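Local coordinates for protein down syndrome cell adhesion molecule, isoform AK (Drosophila melanogaster, PDB 4WVR) that probably mediates homophilic, isoform-specific cell adhesion in the fly through pairing of identical immunoglobulin domains, of which this is the seventh, at residues P8-F13 with C84-K89; P12-D17 with T95-K100; G27-V32 with T66-I71. One frame throughout, in Å; residues are numbered along the deposited sequence.

In the fold
The three contacts belong to one immunoglobulin sandwich, and its central disulfide, Cys84 SG to Cys30 SG at 2.0 Å, ties interaction 1 to interaction 3. The N-terminal segment crosses between the sheets: at 8-13 it lies along the edge of the three-stranded sheet, where Ala11 N is 3.1 Å from Met31 O of interaction 3, and at 12-17 it follows strand 92-99 of the other sheet. Phe13 serves both interaction 1 and interaction 2, and its CD2 also packs 3.6 Å from Gln29 O. The centre of interaction 3 is about 11 Å from each of the other two centres. Only interaction 3 is touched by the second subunit.

Interaction 1: P8-F13 with C84-K89; sequences PSIAPF and CIAENK
Pro8, Ile10 and Phe13 each reach across from the N-terminal segment to strand 84-87, and most of what they find there is apolar. Ala86 presents its methyl to two of them: Pro8 CB lies 3.7 Å from Ala86 CB, and Ile10 CD1 lies 3.8 Å from the same atom. Ile10 has CG1 beside its backbone N (chi1 -47°) and CD1 extended beyond it, which lets the tip of the chain touch both this methyl and Cys84 O. Farther along, Cys84 CB meets the Phe13 ring at its edge, in the ring plane, 3.7 Å from Phe13 CE2. The two segments run 167° apart without pairing as strands, the nearest alpha carbons, Pro8 CA and Ala86 CA, being 6.0 Å apart. This is the immunoglobulin fold's N-terminal segment passing over the strand that carries the second disulfide cysteine, Cys84, whose SG is bonded to Cys30. A second group of contacts sets proline carbons against oxygens: Pro8 CG is 3.3 Å from Ala86 O, and Pro8 CD is 3.2 Å from Asn88 OD1, the Pro8 and Asn88 side chains crossing at a slant. The Asn88 amide is fixed from outside the pair, with ND2 hydrogen-bonded to Val6 O and Asp36 O and OD1 to Gly91 N, and this network holds the flat group where the Pro8 ring packs on it.

Interaction 2: P12-D17 with T95-K100; sequences PFSFGD and TTSELK
Phe15 and Ser97 make the direct hydrogen bond of this contact: Phe15 N donates to Ser97 OG at 3.2 Å, with an N-H...O angle of 155°. Ser97 OG stands anti to its own backbone N (chi1 -176°) and is thereby turned toward the N-terminal segment. On the apolar side, Leu99 CB makes a CH-pi contact over one face of the Phe15 ring, 4.2 Å from the centroid and offset toward the rim, and Leu99 CD1 touches Phe15 CB. Thr95 CG2 comes 3.4 Å from Phe13 CE2, approaching that ring obliquely. The segments run parallel, 8° apart, as the A' and G strands do in many immunoglobulin domains, but here side chains and water take over much of the backbone pairing. Water 1 accepts from Phe13 N and Thr95 OG1 and donates to Thr96 O, 2.7 Å away. Water 2 binds Ser97 OG at 2.8 Å and, weakly, Ser14 OG. Behind this shell, Ser14 OG closes an ST turn by accepting from Gly16 N at 2.9 Å, which turns the chain at Phe15. Farther out, the Phe15 ring meets Phe82, and the Ser97 backbone is hydrogen-bonded to that of Phe82 on strand 80-87.

Interaction 3: G27-V32 with T66-I71; sequences GVQCMV and TSVLNI
Thr66 sets OG1 beside its backbone N (chi1 -62°), against Met31, and CG2 anti to that N, against Gln29. OG1 lies 3.6 Å from Met31 CG, which chi1 of -71° places beside the Met31 backbone N. CG2 comes 3.6 Å from Gln29 OE1, at the end of an extended glutamine chain. Gln29 CG in turn lies beside Val68 CG2, 4.1 Å away, the two side chains pointing the same way. An alanine in place of Thr66 would probably leave Asn25 ND2 of the second subunit without its hydroxyl partner and open a gap beside Met31 and Gln29. On the other face of the sheet, Val28 CG2 and Leu69 CB lie 4.2 Å apart. The backbones form a regular antiparallel pair, 167° between strand directions, with two-way hydrogen bonding at Val28-Leu69 and Cys30-Ser67. The shortest of the four bonds, Cys30 N to Ser67 O, measures 2.7 Å. These are the B and E strands of the immunoglobulin fold. Their face bearing Gln29, Thr66 and Val68 meets the second subunit, where Gln29 NE2 donates to Leu69 O of that chain, an arrangement consistent with homophilic pairing. The face bearing Val28, Cys30, Ser67 and Leu69 turns into the sandwich, where Ser67 OG is hydrogen-bonded to Trp43 NE1 of strand 40-45. Within its own sheet strand 66-71 lies centrally, flanked by strands 26-31 and 57-63.

Interaction 1: P8-F13 with C84-K89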
loop_
_atom_site.group_PDB
_atom_site.type_symbol
_atom_site.label_atom_id
_atom_site.label_comp_id
_atom_site.label_asym_id
_atom_site.label_seq_id
_atom_site.Cartn_x
_atom_site.Cartn_y
_atom_site.Cartn_z
ATOM N N PRO A 8 -1.666 -4.063 -19.568
ATOM C CA PRO A 8 -1.813 -3.967 -18.110
ATOM C C PRO A 8 -3.172 -3.422 -17.693
ATOM O O PRO A 8 -3.683 -2.505 -18.331
ATOM C CB PRO A 8 -0.697 -2.992 -17.701
ATOM C CG PRO A 8 0.217 -2.900 -18.890
ATOM C CD PRO A 8 -0.658 -3.121 -20.079
ATOM N N SER A 9 -3.753 -3.996 -16.644
ATOM C CA SER A 9 -4.935 -3.427 -16.004
ATOM C C SER A 9 -4.619 -3.210 -14.530
ATOM O O SER A 9 -3.922 -4.019 -13.916
ATOM C CB SER A 9 -6.157 -4.331 -16.173
ATOM O OG SER A 9 -6.031 -5.508 -15.395
ATOM N N ILE A 10 -5.126 -2.118 -13.969
ATOM C CA ILE A 10 -4.738 -1.702 -12.625
ATOM C C ILE A 10 -5.918 -1.603 -11.667
ATOM O O ILE A 10 -6.937 -0.993 -11.988
ATOM C CB ILE A 10 -4.033 -0.332 -12.656
ATOM C CG1 ILE A 10 -2.976 -0.294 -13.762
ATOM C CG2 ILE A 10 -3.432 -0.002 -11.287
ATOM C CD1 ILE A 10 -2.412 1.086 -14.011
ATOM N N ALA A 11 -5.773 -2.195 -10.485
ATOM C CA ALA A 11 -6.751 -1.996 -9.425
ATOM C C ALA A 11 -6.717 -0.542 -8.967
ATOM O O ALA A 11 -5.642 0.020 -8.750
ATOM C CB ALA A 11 -6.483 -2.932 -8.255
ATOM N N PRO A 12 -7.895 0.079 -8.833
ATOM C CA PRO A 12 -7.937 1.469 -8.376
ATOM C C PRO A 12 -7.418 1.603 -6.947
ATOM O O PRO A 12 -7.483 0.645 -6.176
ATOM C CB PRO A 12 -9.426 1.823 -8.462
ATOM C CG PRO A 12 -10.136 0.516 -8.408
ATOM C CD PRO A 12 -9.238 -0.463 -9.100
ATOM N N PHE A 13 -6.891 2.775 -6.615
ATOM C CA PHE A 13 -6.457 3.055 -5.253
ATOM C C PHE A 13 -6.963 4.424 -4.820
ATOM O O PHE A 13 -7.453 5.194 -5.641
ATOM C CB PHE A 13 -4.927 2.976 -5.131
ATOM C CG PHE A 13 -4.174 3.765 -6.178
ATOM C CD1 PHE A 13 -4.170 5.152 -6.162
ATOM C CD2 PHE A 13 -3.438 3.113 -7.156
ATOM C CE1 PHE A 13 -3.466 5.878 -7.113
ATOM C CE2 PHE A 13 -2.724 3.830 -8.107
ATOM C CZ PHE A 13 -2.743 5.214 -8.087
ATOM N N CYS A 84 -0.666 6.464 -11.441
ATOM C CA CYS A 84 0.183 5.311 -11.684
ATOM C C CYS A 84 0.007 4.860 -13.122
ATOM O O CYS A 84 -1.117 4.648 -13.569
ATOM C CB CYS A 84 -0.155 4.164 -10.740
ATOM S SG CYS A 84 0.818 2.686 -11.086
ATOM N N ILE A 85 1.116 4.721 -13.840
ATOM C CA ILE A 85 1.080 4.266 -15.223
ATOM C C ILE A 85 1.774 2.916 -15.370
ATOM O O ILE A 85 2.935 2.763 -14.997
ATOM C CB ILE A 85 1.746 5.283 -16.169
ATOM C CG1 ILE A 85 1.141 6.673 -15.965
ATOM C CG2 ILE A 85 1.607 4.830 -17.619
ATOM C CD1 ILE A 85 1.885 7.769 -16.687
ATOM N N ALA A 86 1.050 1.944 -15.916
ATOM C CA ALA A 86 1.591 0.609 -16.144
ATOM C C ALA A 86 1.680 0.307 -17.635
ATOM O O ALA A 86 0.677 0.363 -18.346
ATOM C CB ALA A 86 0.737 -0.432 -15.449
ATOM N N GLU A 87 2.882 -0.021 -18.099
ATOM C CA GLU A 87 3.115 -0.281 -19.516
ATOM C C GLU A 87 3.846 -1.589 -19.774
ATOM O O GLU A 87 4.786 -1.943 -19.065
ATOM C CB GLU A 87 3.919 0.858 -20.144
ATOM C CG GLU A 87 3.244 2.209 -20.115
ATOM C CD GLU A 87 4.228 3.348 -20.312
ATOM O OE1 GLU A 87 5.450 3.101 -20.262
ATOM O OE2 GLU A 87 3.774 4.489 -20.526
ATOM N N ASN A 88 3.401 -2.301 -20.802
ATOM C CA ASN A 88 4.174 -3.398 -21.364
ATOM C C ASN A 88 4.257 -3.239 -22.881
ATOM O O ASN A 88 3.909 -2.185 -23.420
ATOM C CB ASN A 88 3.571 -4.754 -20.983
ATOM C CG ASN A 88 2.115 -4.893 -21.394
ATOM O OD1 ASN A 88 1.596 -4.107 -22.185
ATOM N ND2 ASN A 88 1.449 -5.906 -20.853
ATOM N N LYS A 89 4.712 -4.280 -23.568
ATOM C CA LYS A 89 4.846 -4.214 -25.018
ATOM C C LYS A 89 3.480 -4.136 -25.695
ATOM O O LYS A 89 3.342 -3.532 -26.760
ATOM C CB LYS A 89 5.629 -5.419 -25.541
ATOM C CG LYS A 89 6.631 -5.994 -24.550
ATOM C CD LYS A 89 7.471 -7.086 -25.195
ATOM C CE LYS A 89 7.002 -8.469 -24.776
ATOM N NZ LYS A 89 7.873 -9.546 -25.321
#

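Interaction 2: P12-D17 with T95-K100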
loop_
_atom_site.group_PDB
_atom_site.type_symbol
_atom_site.label_atom_id
_atom_site.label_comp_id
_atom_site.label_asym_id
_atom_site.label_seq_id
_atom_site.Cartn_x
_atom_site.Cartn_y
_atom_site.Cartn_z
ATOM N N PRO A 12 -7.895 0.079 -8.833
ATOM C CA PRO A 12 -7.937 1.469 -8.376
ATOM C C PRO A 12 -7.418 1.603 -6.947
ATOM O O PRO A 12 -7.483 0.645 -6.176
ATOM C CB PRO A 12 -9.426 1.823 -8.462
ATOM C CG PRO A 12 -10.136 0.516 -8.408
ATOM C CD PRO A 12 -9.238 -0.463 -9.100
ATOM N N PHE A 13 -6.891 2.775 -6.615
ATOM C CA PHE A 13 -6.457 3.055 -5.253
ATOM C C PHE A 13 -6.963 4.424 -4.820
ATOM O O PHE A 13 -7.453 5.194 -5.641
ATOM C CB PHE A 13 -4.927 2.976 -5.131
ATOM C CG PHE A 13 -4.174 3.765 -6.178
ATOM C CD1 PHE A 13 -4.170 5.152 -6.162
ATOM C CD2 PHE A 13 -3.438 3.113 -7.156
ATOM C CE1 PHE A 13 -3.466 5.878 -7.113
ATOM C CE2 PHE A 13 -2.724 3.830 -8.107
ATOM C CZ PHE A 13 -2.743 5.214 -8.087
ATOM N N SER A 14 -6.846 4.728 -3.533
ATOM C CA SER A 14 -7.286 6.022 -3.031
ATOM C C SER A 14 -6.542 6.432 -1.765
ATOM O O SER A 14 -6.263 5.602 -0.906
ATOM C CB SER A 14 -8.795 6.001 -2.766
ATOM O OG SER A 14 -9.237 7.235 -2.223
ATOM N N PHE A 15 -6.225 7.718 -1.658
ATOM C CA PHE A 15 -5.685 8.266 -0.420
ATOM C C PHE A 15 -6.804 8.444 0.603
ATOM O O PHE A 15 -6.546 8.630 1.792
ATOM C CB PHE A 15 -4.976 9.599 -0.667
ATOM C CG PHE A 15 -3.742 9.483 -1.514
ATOM C CD1 PHE A 15 -2.542 9.067 -0.961
ATOM C CD2 PHE A 15 -3.780 9.792 -2.861
ATOM C CE1 PHE A 15 -1.399 8.959 -1.739
ATOM C CE2 PHE A 15 -2.644 9.687 -3.646
ATOM C CZ PHE A 15 -1.452 9.271 -3.083
ATOM N N GLY A 16 -8.046 8.386 0.134
ATOM C CA GLY A 16 -9.190 8.439 1.024
ATOM C C GLY A 16 -10.200 9.521 0.701
ATOM O O GLY A 16 -9.978 10.365 -0.168
ATOM N N ASP A 17 -11.315 9.486 1.426
ATOM C CA ASP A 17 -12.416 10.424 1.240
ATOM C C ASP A 17 -12.014 11.829 1.667
ATOM O O ASP A 17 -12.279 12.812 0.975
ATOM C CB ASP A 17 -13.630 9.983 2.059
ATOM C CG ASP A 17 -13.682 8.482 2.258
ATOM O OD1 ASP A 17 -14.130 7.766 1.333
ATOM O OD2 ASP A 17 -13.245 8.017 3.334
ATOM N N THR A 95 -4.349 4.719 -13.546
ATOM C CA THR A 95 -5.413 4.993 -12.595
ATOM C C THR A 95 -4.904 6.089 -11.668
ATOM O O THR A 95 -3.693 6.251 -11.497
ATOM C CB THR A 95 -5.828 3.731 -11.807
ATOM O OG1 THR A 95 -7.078 3.960 -11.146
ATOM C CG2 THR A 95 -4.772 3.350 -10.779
ATOM N N THR A 96 -5.816 6.865 -11.097
ATOM C CA THR A 96 -5.412 8.041 -10.338
ATOM C C THR A 96 -6.092 8.143 -8.980
ATOM O O THR A 96 -7.037 7.411 -8.682
ATOM C CB THR A 96 -5.716 9.343 -11.107
ATOM O OG1 THR A 96 -7.134 9.498 -11.229
ATOM C CG2 THR A 96 -5.091 9.326 -12.498
ATOM N N SER A 97 -5.597 9.071 -8.166
ATOM C CA SER A 97 -6.268 9.457 -6.935
ATOM C C SER A 97 -5.798 10.843 -6.532
ATOM O O SER A 97 -4.604 11.135 -6.562
ATOM C CB SER A 97 -5.997 8.455 -5.812
ATOM O OG SER A 97 -6.733 8.795 -4.647
ATOM N N GLU A 98 -6.734 11.707 -6.166
ATOM C CA GLU A 98 -6.357 13.050 -5.765
ATOM C C GLU A 98 -6.075 13.105 -4.276
ATOM O O GLU A 98 -6.903 12.698 -3.462
ATOM C CB GLU A 98 -7.443 14.062 -6.127
ATOM C CG GLU A 98 -7.030 15.494 -5.830
ATOM C CD GLU A 98 -8.141 16.493 -6.075
ATOM O OE1 GLU A 98 -9.268 16.062 -6.401
ATOM O OE2 GLU A 98 -7.882 17.708 -5.944
ATOM N N LEU A 99 -4.893 13.602 -3.928
ATOM C CA LEU A 99 -4.545 13.836 -2.534
ATOM C C LEU A 99 -4.904 15.265 -2.146
ATOM O O LEU A 99 -4.475 16.219 -2.794
ATOM C CB LEU A 99 -3.057 13.579 -2.292
ATOM C CG LEU A 99 -2.581 13.836 -0.862
ATOM C CD1 LEU A 99 -3.292 12.909 0.110
ATOM C CD2 LEU A 99 -1.069 13.681 -0.753
ATOM N N LYS A 100 -5.702 15.406 -1.094
ATOM C CA LYS A 100 -6.077 16.723 -0.598
ATOM C C LYS A 100 -5.466 16.968 0.774
ATOM O O LYS A 100 -5.474 16.088 1.635
ATOM C CB LYS A 100 -7.598 16.867 -0.547
ATOM C CG LYS A 100 -8.248 16.884 -1.922
ATOM C CD LYS A 100 -9.755 17.055 -1.835
ATOM C CE LYS A 100 -10.375 17.123 -3.224
ATOM N NZ LYS A 100 -11.862 17.192 -3.175
HETATM O O HOH W 1 -7.724 4.752 -8.718
HETATM O O HOH W 2 -9.455 8.504 -5.208
#

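Interaction 3: G27-V32 with T66-I71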
loop_
_atom_site.group_PDB
_atom_site.type_symbol
_atom_site.label_atom_id
_atom_site.label_comp_id
_atom_site.label_asym_id
_atom_site.label_seq_id
_atom_site.Cartn_x
_atom_site.Cartn_y
_atom_site.Cartn_z
ATOM N N GLY A 27 -0.137 6.865 1.630
ATOM C CA GLY A 27 0.413 6.022 0.586
ATOM C C GLY A 27 -0.622 5.205 -0.155
ATOM O O GLY A 27 -1.765 5.079 0.289
ATOM N N VAL A 28 -0.210 4.657 -1.295
ATOM C CA VAL A 28 -1.044 3.770 -2.097
ATOM C C VAL A 28 -0.196 2.676 -2.740
ATOM O O VAL A 28 1.018 2.844 -2.909
ATOM C CB VAL A 28 -1.788 4.531 -3.213
ATOM C CG1 VAL A 28 -2.913 5.387 -2.639
ATOM C CG2 VAL A 28 -0.813 5.377 -4.027
ATOM N N GLN A 29 -0.837 1.559 -3.082
ATOM C CA GLN A 29 -0.196 0.500 -3.856
ATOM C C GLN A 29 -0.803 0.466 -5.239
ATOM O O GLN A 29 -2.024 0.365 -5.379
ATOM C CB GLN A 29 -0.378 -0.881 -3.229
ATOM C CG GLN A 29 0.396 -1.148 -1.957
ATOM C CD GLN A 29 0.482 -2.632 -1.627
ATOM O OE1 GLN A 29 0.480 -3.495 -2.509
ATOM N NE2 GLN A 29 0.458 -2.935 -0.343
ATOM N N CYS A 30 0.044 0.529 -6.259
ATOM C CA CYS A 30 -0.406 0.332 -7.632
ATOM C C CYS A 30 -0.254 -1.138 -7.983
ATOM O O CYS A 30 0.853 -1.621 -8.224
ATOM C CB CYS A 30 0.390 1.206 -8.600
ATOM S SG CYS A 30 -0.147 1.074 -10.319
ATOM N N MET A 31 -1.369 -1.857 -7.992
ATOM C CA MET A 31 -1.328 -3.296 -8.198
ATOM C C MET A 31 -1.931 -3.675 -9.541
ATOM O O MET A 31 -3.143 -3.598 -9.742
ATOM C CB MET A 31 -2.049 -4.022 -7.057
ATOM C CG MET A 31 -1.284 -3.980 -5.731
ATOM S SD MET A 31 -2.258 -4.560 -4.324
ATOM C CE MET A 31 -3.444 -3.226 -4.166
ATOM N N VAL A 32 -1.062 -4.069 -10.462
ATOM C CA VAL A 32 -1.487 -4.520 -11.776
ATOM C C VAL A 32 -2.159 -5.885 -11.658
ATOM O O VAL A 32 -1.666 -6.772 -10.962
ATOM C CB VAL A 32 -0.292 -4.592 -12.751
ATOM C CG1 VAL A 32 -0.721 -5.165 -14.093
ATOM C CG2 VAL A 32 0.333 -3.214 -12.921
ATOM N N THR A 66 3.600 -4.830 -8.959
ATOM C CA THR A 66 3.167 -3.925 -7.899
ATOM C C THR A 66 4.198 -2.844 -7.603
ATOM O O THR A 66 5.385 -3.132 -7.427
ATOM C CB THR A 66 2.860 -4.696 -6.602
ATOM O OG1 THR A 66 1.777 -5.606 -6.836
ATOM C CG2 THR A 66 2.472 -3.736 -5.483
ATOM N N SER A 67 3.738 -1.596 -7.564
ATOM C CA SER A 67 4.584 -0.488 -7.147
ATOM C C SER A 67 3.933 0.241 -5.979
ATOM O O SER A 67 2.729 0.497 -5.993
ATOM C CB SER A 67 4.832 0.478 -8.306
ATOM O OG SER A 67 5.579 1.606 -7.880
ATOM N N VAL A 68 4.737 0.575 -4.973
ATOM C CA VAL A 68 4.235 1.221 -3.762
ATOM C C VAL A 68 4.701 2.668 -3.640
ATOM O O VAL A 68 5.891 2.960 -3.754
ATOM C CB VAL A 68 4.690 0.475 -2.500
ATOM C CG1 VAL A 68 3.972 1.030 -1.278
ATOM C CG2 VAL A 68 4.437 -1.014 -2.649
ATOM N N LEU A 69 3.760 3.571 -3.393
ATOM C CA LEU A 69 4.096 4.971 -3.176
ATOM C C LEU A 69 3.818 5.328 -1.721
ATOM O O LEU A 69 2.769 4.983 -1.183
ATOM C CB LEU A 69 3.306 5.876 -4.128
ATOM C CG LEU A 69 3.616 7.379 -4.119
ATOM C CD1 LEU A 69 3.450 7.965 -5.507
ATOM C CD2 LEU A 69 2.720 8.117 -3.125
ATOM N N ASN A 70 4.772 6.000 -1.082
ATOM C CA ASN A 70 4.604 6.440 0.299
ATOM C C ASN A 70 5.053 7.880 0.486
ATOM O O ASN A 70 6.102 8.287 -0.012
ATOM C CB ASN A 70 5.378 5.529 1.264
ATOM C CG ASN A 70 5.169 5.907 2.722
ATOM O OD1 ASN A 70 6.080 6.404 3.390
ATOM N ND2 ASN A 70 3.959 5.685 3.222
ATOM N N ILE A 71 4.244 8.651 1.201
ATOM C CA ILE A 71 4.633 9.994 1.595
ATOM C C ILE A 71 4.773 10.003 3.107
ATOM O O ILE A 71 3.778 10.092 3.828
ATOM C CB ILE A 71 3.612 11.048 1.142
ATOM C CG1 ILE A 71 3.348 10.914 -0.359
ATOM C CG2 ILE A 71 4.106 12.448 1.494
ATOM C CD1 ILE A 71 2.282 11.864 -0.879
#